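PDB 2PYY: ionotropic glutamate receptor bacterial homologue from Nostoc punctiforme, which binds L-glutamate in its ligand-binding core and, as a bacterial ionotropic glutamate receptor, probably couples that binding to opening of an ion channel. Local coordinates for residues D29-I34 / S42-Y47; I188-N193 / K198-A203. All coordinates share one frame; numbering follows the deposited sequence.

Contact 1 of 2, residues D29-I34 / S42-Y47; sequences DLWRSI and SKLIEY
Trp-31 on helix 29-34 faces Ser-42 and Leu-44 on strand 42-47, with 9.6 Å between the CA atoms of Trp-31 and Ser-42, a gap spanned mainly by the indole of Trp-31. The two segments belong to a beta-alpha-beta crossover of the periplasmic-binding-protein fold: the chain leaves strand 5-10, runs through helix 26-38 and returns as strand 42-47, which is parallel to strand 5-10 and hydrogen-bonded to it from Lys-43 to Tyr-47. The indole of Trp-31 makes both links. Its CG stands opposite the backbone N (chi1 172°), which extends the ring away from the helix toward the strand. There the NE1-H meets Ser-42 OG at the ring edge, 3.1 Å from NE1; the N-H...O angle of 165° is close to straight and the oxygen is nearly in the ring plane. The one polar atom of a buried indole is thereby satisfied, and the bond restrains rotation of the ring. Ser-42 CB follows at the same edge, 3.9 Å from NE1. Two residues further along the strand, Leu-44 CD2 approaches Trp-31 CD1 obliquely, at 4.2 Å, and the leucine side chain also rests on Val-7 and Leu-23. Asp-29 and Arg-32, one helical turn apart, form a salt bridge along the helix, while the other carboxylate oxygen of Asp-29 pairs with Lys-219 and Trp-220. In that bridge Arg-32 NH1 lies 2.8 Å from Asp-29 OD1 and approaches from above the carboxylate plane, 38° out of it.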
loop_
_atom_site.group_PDB
_atom_site.type_symbol
_atom_site.label_atom_id
_atom_site.label_comp_id
_atom_site.label_asym_id
_atom_site.label_seq_id
_atom_site.Cartn_x
_atom_site.Cartn_y
_atom_site.Cartn_z
ATOM N N ASP B 29 4.586 13.830 18.657
ATOM C CA ASP B 29 3.780 13.946 19.888
ATOM C C ASP B 29 3.022 12.666 20.226
ATOM O O ASP B 29 2.919 12.271 21.390
ATOM C CB ASP B 29 2.763 15.092 19.788
ATOM C CG ASP B 29 3.428 16.455 19.730
ATOM O OD1 ASP B 29 4.613 16.552 20.109
ATOM O OD2 ASP B 29 2.761 17.423 19.322
ATOM N N LEU B 30 2.477 12.016 19.203
ATOM C CA LEU B 30 1.739 10.779 19.435
ATOM C C LEU B 30 2.668 9.693 19.985
ATOM O O LEU B 30 2.337 9.025 20.962
ATOM C CB LEU B 30 1.070 10.292 18.146
ATOM C CG LEU B 30 0.202 9.044 18.294
ATOM C CD1 LEU B 30 -0.946 9.348 19.230
ATOM C CD2 LEU B 30 -0.319 8.610 16.933
ATOM N N TRP B 31 3.826 9.501 19.365
ATOM C CA TRP B 31 4.733 8.480 19.866
ATOM C C TRP B 31 5.181 8.776 21.311
ATOM O O TRP B 31 5.234 7.878 22.146
ATOM C CB TRP B 31 5.958 8.349 18.962
ATOM C CG TRP B 31 6.977 7.450 19.564
ATOM C CD1 TRP B 31 8.190 7.813 20.077
ATOM C CD2 TRP B 31 6.822 6.055 19.840
ATOM N NE1 TRP B 31 8.797 6.730 20.660
ATOM C CE2 TRP B 31 7.983 5.638 20.521
ATOM C CE3 TRP B 31 5.819 5.111 19.566
ATOM C CZ2 TRP B 31 8.163 4.326 20.954
ATOM C CZ3 TRP B 31 6.003 3.797 20.000
ATOM C CH2 TRP B 31 7.173 3.421 20.679
ATOM N N ARG B 32 5.508 10.031 21.597
ATOM C CA ARG B 32 5.937 10.409 22.940
ATOM C C ARG B 32 4.881 10.025 23.978
ATOM O O ARG B 32 5.218 9.513 25.037
ATOM C CB ARG B 32 6.200 11.912 23.007
ATOM C CG ARG B 32 6.651 12.419 24.372
ATOM C CD ARG B 32 6.559 13.938 24.467
ATOM N NE ARG B 32 7.492 14.615 23.554
ATOM C CZ ARG B 32 7.120 15.496 22.630
ATOM N NH1 ARG B 32 5.835 15.804 22.493
ATOM N NH2 ARG B 32 8.032 16.076 21.858
ATOM N N SER B 33 3.604 10.254 23.669
ATOM C CA SER B 33 2.522 9.917 24.600
ATOM C C SER B 33 2.396 8.417 24.799
ATOM O O SER B 33 2.211 7.930 25.916
ATOM C CB SER B 33 1.177 10.449 24.099
ATOM O OG SER B 33 1.235 11.836 23.850
ATOM N N ILE B 34 2.472 7.694 23.691
ATOM C CA ILE B 34 2.372 6.245 23.711
ATOM C C ILE B 34 3.511 5.681 24.552
ATOM O O ILE B 34 3.306 4.802 25.380
ATOM C CB ILE B 34 2.469 5.678 22.284
ATOM C CG1 ILE B 34 1.281 6.162 21.448
ATOM C CG2 ILE B 34 2.539 4.173 22.328
ATOM C CD1 ILE B 34 1.349 5.741 19.989
ATOM N N SER B 42 12.815 6.296 24.709
ATOM C CA SER B 42 13.338 6.027 23.382
ATOM C C SER B 42 14.290 7.062 22.798
ATOM O O SER B 42 14.357 8.208 23.252
ATOM C CB SER B 42 12.163 5.820 22.416
ATOM O OG SER B 42 11.254 6.906 22.485
ATOM N N LYS B 43 15.026 6.632 21.777
ATOM C CA LYS B 43 15.968 7.496 21.077
ATOM C C LYS B 43 15.595 7.470 19.596
ATOM O O LYS B 43 15.587 6.415 18.964
ATOM C CB LYS B 43 17.398 7.002 21.269
ATOM C CG LYS B 43 18.441 7.918 20.651
ATOM C CD LYS B 43 19.856 7.528 21.055
ATOM C CE LYS B 43 20.868 8.533 20.530
ATOM N NZ LYS B 43 20.864 8.588 19.044
ATOM N N LEU B 44 15.289 8.642 19.054
ATOM C CA LEU B 44 14.877 8.761 17.664
ATOM C C LEU B 44 16.033 8.845 16.670
ATOM O O LEU B 44 16.922 9.683 16.810
ATOM C CB LEU B 44 13.960 9.976 17.513
ATOM C CG LEU B 44 12.791 10.078 18.497
ATOM C CD1 LEU B 44 11.876 11.198 18.024
ATOM C CD2 LEU B 44 12.014 8.752 18.574
ATOM N N ILE B 45 15.998 7.966 15.672
ATOM C CA ILE B 45 17.016 7.914 14.632
ATOM C C ILE B 45 16.409 8.310 13.285
ATOM O O ILE B 45 15.475 7.663 12.804
ATOM C CB ILE B 45 17.594 6.500 14.511
ATOM C CG1 ILE B 45 18.080 6.028 15.888
ATOM C CG2 ILE B 45 18.754 6.498 13.506
ATOM C CD1 ILE B 45 18.561 4.580 15.890
ATOM N N GLU B 46 16.939 9.373 12.687
ATOM C CA GLU B 46 16.449 9.895 11.402
ATOM C C GLU B 46 16.904 9.095 10.190
ATOM O O GLU B 46 18.066 8.701 10.111
ATOM C CB GLU B 46 16.895 11.365 11.245
ATOM C CG GLU B 46 16.487 12.066 9.938
ATOM C CD GLU B 46 16.832 13.559 9.955
ATOM O OE1 GLU B 46 16.620 14.268 8.945
ATOM O OE2 GLU B 46 17.316 14.045 10.994
ATOM N N TYR B 47 15.974 8.843 9.271
ATOM C CA TYR B 47 16.284 8.151 8.021
ATOM C C TYR B 47 15.780 9.032 6.883
ATOM O O TYR B 47 14.841 9.813 7.055
ATOM C CB TYR B 47 15.680 6.749 8.006
ATOM C CG TYR B 47 16.445 5.831 8.939
ATOM C CD1 TYR B 47 17.688 5.297 8.558
ATOM C CD2 TYR B 47 15.967 5.547 10.229
ATOM C CE1 TYR B 47 18.437 4.509 9.426
ATOM C CE2 TYR B 47 16.712 4.756 11.112
ATOM C CZ TYR B 47 17.942 4.243 10.701
ATOM O OH TYR B 47 18.666 3.447 11.553
#

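Contact 2 of 2, residues I188-N193 / K198-A203; sequences IILPNN and KPINQA
Ile-200 of helix 198-203 is the one residue through which the helix touches segment 188-193, and it meets two side chains there. With Ile-188 the approach is tip to tip: Ile-188 CD1 comes to 3.7 Å from Ile-200 CG2. Leu-190 instead slides past Ile-200 in the opposite direction, its CD2 3.9 Å from Ile-200 CD1. The beta-branch accounts for this division. CG2 of Ile-200 lies opposite its own backbone N while CG1 lies opposite the carbonyl carbon (chi1 -76°), and the extended CG1-CD1 arm carries the second methyl to a different neighbour. Ile-188 and Leu-190 can share one partner because they alternate with Ile-189, whose side chain packs instead on Leu-53 and Ile-54 of helix 50-58. The backbones are 8.8 Å apart between the CA atoms of Ile-188 and Ile-200, a spacing filled by these apolar groups.

In the next shell, Leu-64 of strand 64-66 touches both Ile-188 and Leu-190. Polar links come from strand 80-81 and the residues just after it: Ile-188 and Leu-190 bond through their backbones to Ser-82 and Asp-80, and Asn-201 OD1 receives the amide of Leu-83, which ties the helix to the same region. Further out, Lys-198 NZ forms a salt bridge with Glu-76 of the second subunit, so the outer side of this helix belongs to the subunit interface. The bound glutamate is about 12 Å from the side chain of Ile-188. Such packing of helix 197-209 against the end of strand 175-190 fits the first lobe of a two-lobed, type II periplasmic-binding-protein fold.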
loop_
_atom_site.group_PDB
_atom_site.type_symbol
_atom_site.label_atom_id
_atom_site.label_comp_id
_atom_site.label_asym_id
_atom_site.label_seq_id
_atom_site.Cartn_x
_atom_site.Cartn_y
_atom_site.Cartn_z
ATOM N N ILE B 188 2.464 2.441 12.956
ATOM C CA ILE B 188 3.827 2.345 13.470
ATOM C C ILE B 188 4.286 1.012 12.880
ATOM O O ILE B 188 3.561 0.009 12.964
ATOM C CB ILE B 188 3.827 2.327 15.035
ATOM C CG1 ILE B 188 3.451 3.726 15.551
ATOM C CG2 ILE B 188 5.207 1.925 15.582
ATOM C CD1 ILE B 188 3.112 3.805 17.066
ATOM N N ILE B 189 5.443 1.002 12.221
ATOM C CA ILE B 189 5.930 -0.235 11.617
ATOM C C ILE B 189 6.851 -0.911 12.623
ATOM O O ILE B 189 7.671 -0.251 13.264
ATOM C CB ILE B 189 6.658 0.056 10.256
ATOM C CG1 ILE B 189 6.875 -1.243 9.473
ATOM C CG2 ILE B 189 7.973 0.796 10.510
ATOM C CD1 ILE B 189 7.165 -1.024 7.991
ATOM N N LEU B 190 6.698 -2.225 12.750
ATOM C CA LEU B 190 7.459 -3.010 13.708
ATOM C C LEU B 190 7.944 -4.289 13.062
ATOM O O LEU B 190 7.411 -4.710 12.036
ATOM C CB LEU B 190 6.542 -3.402 14.872
ATOM C CG LEU B 190 5.705 -2.301 15.499
ATOM C CD1 LEU B 190 4.286 -2.785 15.749
ATOM C CD2 LEU B 190 6.373 -1.853 16.770
ATOM N N PRO B 191 8.965 -4.925 13.656
ATOM C CA PRO B 191 9.456 -6.177 13.085
ATOM C C PRO B 191 8.436 -7.260 13.448
ATOM O O PRO B 191 7.652 -7.077 14.376
ATOM C CB PRO B 191 10.796 -6.374 13.790
ATOM C CG PRO B 191 10.593 -5.687 15.110
ATOM C CD PRO B 191 9.856 -4.438 14.722
ATOM N N ASN B 192 8.428 -8.363 12.710
ATOM C CA ASN B 192 7.493 -9.443 13.013
ATOM C C ASN B 192 7.688 -9.943 14.433
ATOM O O ASN B 192 8.805 -9.926 14.945
ATOM C CB ASN B 192 7.696 -10.627 12.076
ATOM C CG ASN B 192 7.254 -10.333 10.664
ATOM O OD1 ASN B 192 6.227 -9.681 10.438
ATOM N ND2 ASN B 192 8.025 -10.819 9.696
ATOM N N ASN B 193 6.606 -10.389 15.062
ATOM C CA ASN B 193 6.670 -10.928 16.417
ATOM C C ASN B 193 7.178 -9.939 17.452
ATOM O O ASN B 193 7.681 -10.339 18.502
ATOM C CB ASN B 193 7.577 -12.162 16.443
ATOM C CG ASN B 193 7.069 -13.273 15.560
ATOM O OD1 ASN B 193 7.855 -14.015 14.964
ATOM N ND2 ASN B 193 5.751 -13.407 15.476
ATOM N N LYS B 198 1.333 -5.115 20.805
ATOM C CA LYS B 198 0.144 -5.048 21.658
ATOM C C LYS B 198 0.151 -3.894 22.674
ATOM O O LYS B 198 -0.843 -3.190 22.822
ATOM C CB LYS B 198 -0.089 -6.405 22.345
ATOM C CG LYS B 198 -0.402 -7.528 21.347
ATOM C CD LYS B 198 -0.633 -8.888 22.020
ATOM C CE LYS B 198 -1.787 -8.824 23.031
ATOM N NZ LYS B 198 -3.040 -8.301 22.393
ATOM N N PRO B 199 1.266 -3.672 23.383
ATOM C CA PRO B 199 1.244 -2.558 24.338
ATOM C C PRO B 199 1.082 -1.203 23.639
ATOM O O PRO B 199 0.536 -0.257 24.212
ATOM C CB PRO B 199 2.582 -2.692 25.069
ATOM C CG PRO B 199 3.451 -3.332 24.065
ATOM C CD PRO B 199 2.544 -4.392 23.460
ATOM N N ILE B 200 1.558 -1.106 22.403
ATOM C CA ILE B 200 1.418 0.138 21.663
ATOM C C ILE B 200 -0.050 0.299 21.301
ATOM O O ILE B 200 -0.616 1.378 21.449
ATOM C CB ILE B 200 2.289 0.134 20.364
ATOM C CG1 ILE B 200 3.753 0.352 20.728
ATOM C CG2 ILE B 200 1.832 1.235 19.408
ATOM C CD1 ILE B 200 4.697 0.393 19.528
ATOM N N ASN B 201 -0.673 -0.781 20.845
ATOM C CA ASN B 201 -2.083 -0.720 20.480
ATOM C C ASN B 201 -2.898 -0.340 21.702
ATOM O O ASN B 201 -3.775 0.516 21.635
ATOM C CB ASN B 201 -2.547 -2.071 19.937
ATOM C CG ASN B 201 -1.999 -2.355 18.564
ATOM O OD1 ASN B 201 -1.417 -1.484 17.928
ATOM N ND2 ASN B 201 -2.201 -3.576 18.085
ATOM N N GLN B 202 -2.596 -0.996 22.817
ATOM C CA GLN B 202 -3.284 -0.743 24.079
ATOM C C GLN B 202 -3.132 0.742 24.445
ATOM O O GLN B 202 -4.103 1.409 24.810
ATOM C CB GLN B 202 -2.673 -1.640 25.162
ATOM C CG GLN B 202 -3.225 -1.465 26.561
ATOM C CD GLN B 202 -4.588 -2.100 26.750
ATOM O OE1 GLN B 202 -4.946 -3.056 26.056
ATOM N NE2 GLN B 202 -5.348 -1.585 27.707
ATOM N N ALA B 203 -1.907 1.255 24.343
ATOM C CA ALA B 203 -1.645 2.658 24.653
ATOM C C ALA B 203 -2.440 3.595 23.743
ATOM O O ALA B 203 -3.124 4.500 24.217
ATOM C CB ALA B 203 -0.135 2.965 24.531
#

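Overall arrangement
From the N terminus, strand 5-10 leads into helix 26-38, and contact 1 closes the short turn from that helix to strand 42-47. The chain then builds the rest of the first lobe, passes through the second and comes back along strand 175-190, where contact 2 closes the turn into helix 197-209. The two loops follow in series, neither nested nor crossed, yet their centres are only 14 Å apart. Trp-31 CZ3 packs 3.7 Å from Ile-200 CD1, and Ile-34 CG2 lies 3.7 Å from Ala-203 CB. Contact 1 thus ties helix to strand, contact 2 strand to helix, and the packing between them joins early and late parts of the lobe.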